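Local coordinates for protein L-threonine dehydrogenase (Flavobacterium frigidimaris, PDB 2YY7) that probably oxidises L-threonine at its 3-hydroxyl group with NAD(+) as cofactor, as a member of the short-chain dehydrogenase-reductase superfamily, at residues 167-172 with 239-244. Sequence-based numbering, arbitrary orientation.
Sequences SIRYPG and SYNLAA. With NAD (nicotinamide-adenine-dinucleotide), chain E.
Ile-168 and Tyr-240 lie abreast where the short strand 240-241 runs parallel to strand 164-174, and the contact between 167-172 and 239-244 illustrates how such a pair can be tight at one end and bridged by a water at the other. At the tight end Tyr-240 grips its neighbour through both backbone groups: its N donates to Ser-167 O at 3.0 Å, and its O accepts a nearly straight bond from Arg-169 N at 2.7 Å. In Ser-239, OG anti to the backbone N (chi1 -169°) carries the hydroxyl across to Ser-167, where it donates to OG at 2.7 Å; that acceptor is also hydrogen-bonded to Trp-115 O on strand 112-118. The extended Arg-169 side chain runs past Ser-239, whose O sits 3.5 Å above the centre of the guanidinium, while NH1 donates to Asn-241 OD1 at 2.9 Å. Glu-151 on helix 142-161 forms a salt bridge with NH2, so an alanine at Arg-169 would probably leave the Glu-151 carboxylate without its mate and Asn-241 OD1 without its NH1 donor. In the Rossmann-type sheet, 240-241 pairs with strand 164-174, whose residues Tyr-170, Pro-171 and Gly-172 line the NAD pocket; Tyr-170 CB lies 3.4 Å from NAD C5N on the nicotinamide. Beyond Arg-169 direct pairing gives way to a water that donates to Arg-169 O and accepts from Leu-242 N. On the face of the sheet that carries Ile-168, Leu-242 CD2 rests 3.8 Å from Ile-168 CD1 and more distantly beside the edge of the Tyr-170 ring, with Ala-222 of helix 216-228 against the leucine.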
loop_
_atom_site.group_PDB
_atom_site.type_symbol
_atom_site.label_atom_id
_atom_site.label_comp_id
_atom_site.label_asym_id
_atom_site.label_seq_id
_atom_site.Cartn_x
_atom_site.Cartn_y
_atom_site.Cartn_z
ATOM N N SER A 167 15.262 -2.423 -5.714
ATOM C CA SER A 167 14.178 -2.164 -6.651
ATOM C C SER A 167 14.268 -0.832 -7.385
ATOM O O SER A 167 14.896 0.116 -6.915
ATOM C CB SER A 167 12.843 -2.214 -5.901
ATOM O OG SER A 167 11.747 -2.010 -6.782
ATOM N N ILE A 168 13.636 -0.785 -8.553
ATOM C CA ILE A 168 13.563 0.430 -9.346
ATOM C C ILE A 168 12.162 0.541 -9.947
ATOM O O ILE A 168 11.533 -0.463 -10.300
ATOM C CB ILE A 168 14.632 0.478 -10.484
ATOM C CG1 ILE A 168 14.557 -0.772 -11.350
ATOM C CG2 ILE A 168 16.030 0.610 -9.884
ATOM C CD1 ILE A 168 15.688 -0.851 -12.370
ATOM N N ARG A 169 11.665 1.766 -10.029
ATOM C CA ARG A 169 10.349 2.020 -10.586
ATOM C C ARG A 169 10.502 2.253 -12.090
ATOM O O ARG A 169 10.593 3.394 -12.543
ATOM C CB ARG A 169 9.729 3.250 -9.901
ATOM C CG ARG A 169 9.469 3.072 -8.397
ATOM C CD ARG A 169 9.217 4.425 -7.707
ATOM N NE ARG A 169 8.930 4.286 -6.277
ATOM C CZ ARG A 169 9.127 5.247 -5.376
ATOM N NH1 ARG A 169 9.612 6.428 -5.748
ATOM N NH2 ARG A 169 8.856 5.026 -4.096
ATOM N N TYR A 170 10.549 1.168 -12.867
ATOM C CA TYR A 170 10.698 1.292 -14.323
ATOM C C TYR A 170 9.608 2.155 -14.958
ATOM O O TYR A 170 8.435 2.045 -14.599
ATOM C CB TYR A 170 10.562 -0.055 -15.044
ATOM C CG TYR A 170 11.561 -1.160 -14.776
ATOM C CD1 TYR A 170 12.935 -0.966 -14.926
ATOM C CD2 TYR A 170 11.107 -2.445 -14.490
ATOM C CE1 TYR A 170 13.832 -2.047 -14.797
ATOM C CE2 TYR A 170 11.983 -3.515 -14.363
ATOM C CZ TYR A 170 13.337 -3.315 -14.517
ATOM O OH TYR A 170 14.174 -4.403 -14.384
ATOM N N PRO A 171 9.980 3.037 -15.898
ATOM C CA PRO A 171 8.931 3.835 -16.535
ATOM C C PRO A 171 8.415 2.915 -17.656
ATOM O O PRO A 171 8.713 1.722 -17.644
ATOM C CB PRO A 171 9.687 5.059 -17.059
ATOM C CG PRO A 171 11.066 4.559 -17.277
ATOM C CD PRO A 171 11.304 3.654 -16.093
ATOM N N GLY A 172 7.642 3.432 -18.605
ATOM C CA GLY A 172 7.165 2.576 -19.685
ATOM C C GLY A 172 8.355 2.069 -20.491
ATOM O O GLY A 172 9.169 2.874 -20.945
ATOM N N SER A 239 11.991 1.591 -3.379
ATOM C CA SER A 239 12.288 1.477 -4.807
ATOM C C SER A 239 12.775 2.828 -5.323
ATOM O O SER A 239 12.290 3.878 -4.892
ATOM C CB SER A 239 11.058 1.030 -5.601
ATOM O OG SER A 239 11.413 0.689 -6.937
ATOM N N TYR A 240 13.736 2.789 -6.241
ATOM C CA TYR A 240 14.315 3.999 -6.819
ATOM C C TYR A 240 13.558 4.544 -8.017
ATOM O O TYR A 240 13.130 3.783 -8.889
ATOM C CB TYR A 240 15.752 3.725 -7.284
ATOM C CG TYR A 240 16.815 3.819 -6.218
ATOM C CD1 TYR A 240 17.426 5.038 -5.925
ATOM C CD2 TYR A 240 17.229 2.688 -5.520
ATOM C CE1 TYR A 240 18.434 5.126 -4.961
ATOM C CE2 TYR A 240 18.232 2.765 -4.556
ATOM C CZ TYR A 240 18.829 3.987 -4.285
ATOM O OH TYR A 240 19.829 4.063 -3.346
ATOM N N ASN A 241 13.381 5.860 -8.054
ATOM C CA ASN A 241 12.764 6.487 -9.211
ATOM C C ASN A 241 13.831 6.219 -10.279
ATOM O O ASN A 241 15.022 6.173 -9.964
ATOM C CB ASN A 241 12.610 8.000 -8.999
ATOM C CG ASN A 241 11.198 8.404 -8.588
ATOM O OD1 ASN A 241 10.330 7.560 -8.374
ATOM N ND2 ASN A 241 10.970 9.705 -8.478
ATOM N N LEU A 242 13.414 6.025 -11.523
ATOM C CA LEU A 242 14.350 5.759 -12.611
ATOM C C LEU A 242 13.822 6.448 -13.865
ATOM O O LEU A 242 12.667 6.264 -14.239
ATOM C CB LEU A 242 14.464 4.250 -12.857
ATOM C CG LEU A 242 15.582 3.807 -13.805
ATOM C CD1 LEU A 242 16.909 3.793 -13.054
ATOM C CD2 LEU A 242 15.282 2.415 -14.352
ATOM N N ALA A 243 14.661 7.237 -14.522
ATOM C CA ALA A 243 14.209 7.949 -15.707
ATOM C C ALA A 243 15.193 7.945 -16.863
ATOM O O ALA A 243 16.388 7.697 -16.689
ATOM C CB ALA A 243 13.863 9.385 -15.335
ATOM N N ALA A 244 14.661 8.226 -18.048
ATOM C CA ALA A 244 15.445 8.301 -19.272
ATOM C C ALA A 244 14.768 9.293 -20.217
ATOM O O ALA A 244 15.313 10.357 -20.496
ATOM C CB ALA A 244 15.546 6.921 -19.930
HETATM P PA NAD E . 5.598 -9.644 -19.075
HETATM O O1A NAD E . 6.074 -9.395 -20.464
HETATM O O2A NAD E . 4.122 -9.699 -18.905
HETATM O O5B NAD E . 6.334 -10.893 -18.441
HETATM C C5B NAD E . 5.824 -11.551 -17.318
HETATM C C4B NAD E . 6.298 -12.984 -17.324
HETATM O O4B NAD E . 5.919 -13.570 -16.077
HETATM C C3B NAD E . 5.650 -13.804 -18.466
HETATM O O3B NAD E . 6.641 -14.486 -19.255
HETATM C C2B NAD E . 4.685 -14.733 -17.720
HETATM O O2B NAD E . 4.513 -15.978 -18.375
HETATM C C1B NAD E . 5.376 -14.859 -16.353
HETATM N N9A NAD E . 4.468 -15.331 -15.297
HETATM C C8A NAD E . 3.154 -14.913 -15.090
HETATM N N7A NAD E . 2.663 -15.596 -14.046
HETATM C C5A NAD E . 3.645 -16.405 -13.591
HETATM C C6A NAD E . 3.661 -17.340 -12.568
HETATM N N6A NAD E . 2.566 -17.607 -11.888
HETATM N N1A NAD E . 4.804 -18.061 -12.340
HETATM C C2A NAD E . 5.939 -17.866 -13.113
HETATM N N3A NAD E . 5.934 -16.960 -14.156
HETATM C C4A NAD E . 4.779 -16.253 -14.378
HETATM O O3 NAD E . 6.068 -8.432 -18.133
HETATM P PN NAD E . 7.412 -7.527 -18.214
HETATM O O1N NAD E . 8.636 -8.348 -18.498
HETATM O O2N NAD E . 7.043 -6.327 -19.013
HETATM O O5D NAD E . 7.518 -7.012 -16.677
HETATM C C5D NAD E . 8.318 -7.720 -15.719
HETATM C C4D NAD E . 8.293 -6.934 -14.379
HETATM O O4D NAD E . 8.659 -5.585 -14.604
HETATM C C3D NAD E . 6.906 -6.863 -13.735
HETATM O O3D NAD E . 7.063 -6.862 -12.319
HETATM C C2D NAD E . 6.398 -5.498 -14.135
HETATM O O2D NAD E . 5.382 -5.115 -13.239
HETATM C C1D NAD E . 7.675 -4.657 -14.097
HETATM N N1N NAD E . 7.514 -3.449 -14.939
HETATM C C2N NAD E . 7.445 -3.573 -16.312
HETATM C C3N NAD E . 7.293 -2.432 -17.094
HETATM C C7N NAD E . 7.333 -2.522 -18.595
HETATM O O7N NAD E . 7.095 -1.333 -19.264
HETATM N N7N NAD E . 7.533 -3.682 -19.245
HETATM C C4N NAD E . 7.187 -1.166 -16.488
HETATM C C5N NAD E . 7.285 -1.055 -15.098
HETATM C C6N NAD E . 7.427 -2.193 -14.328
HETATM O O HOH W 1 10.677 5.968 -12.501
#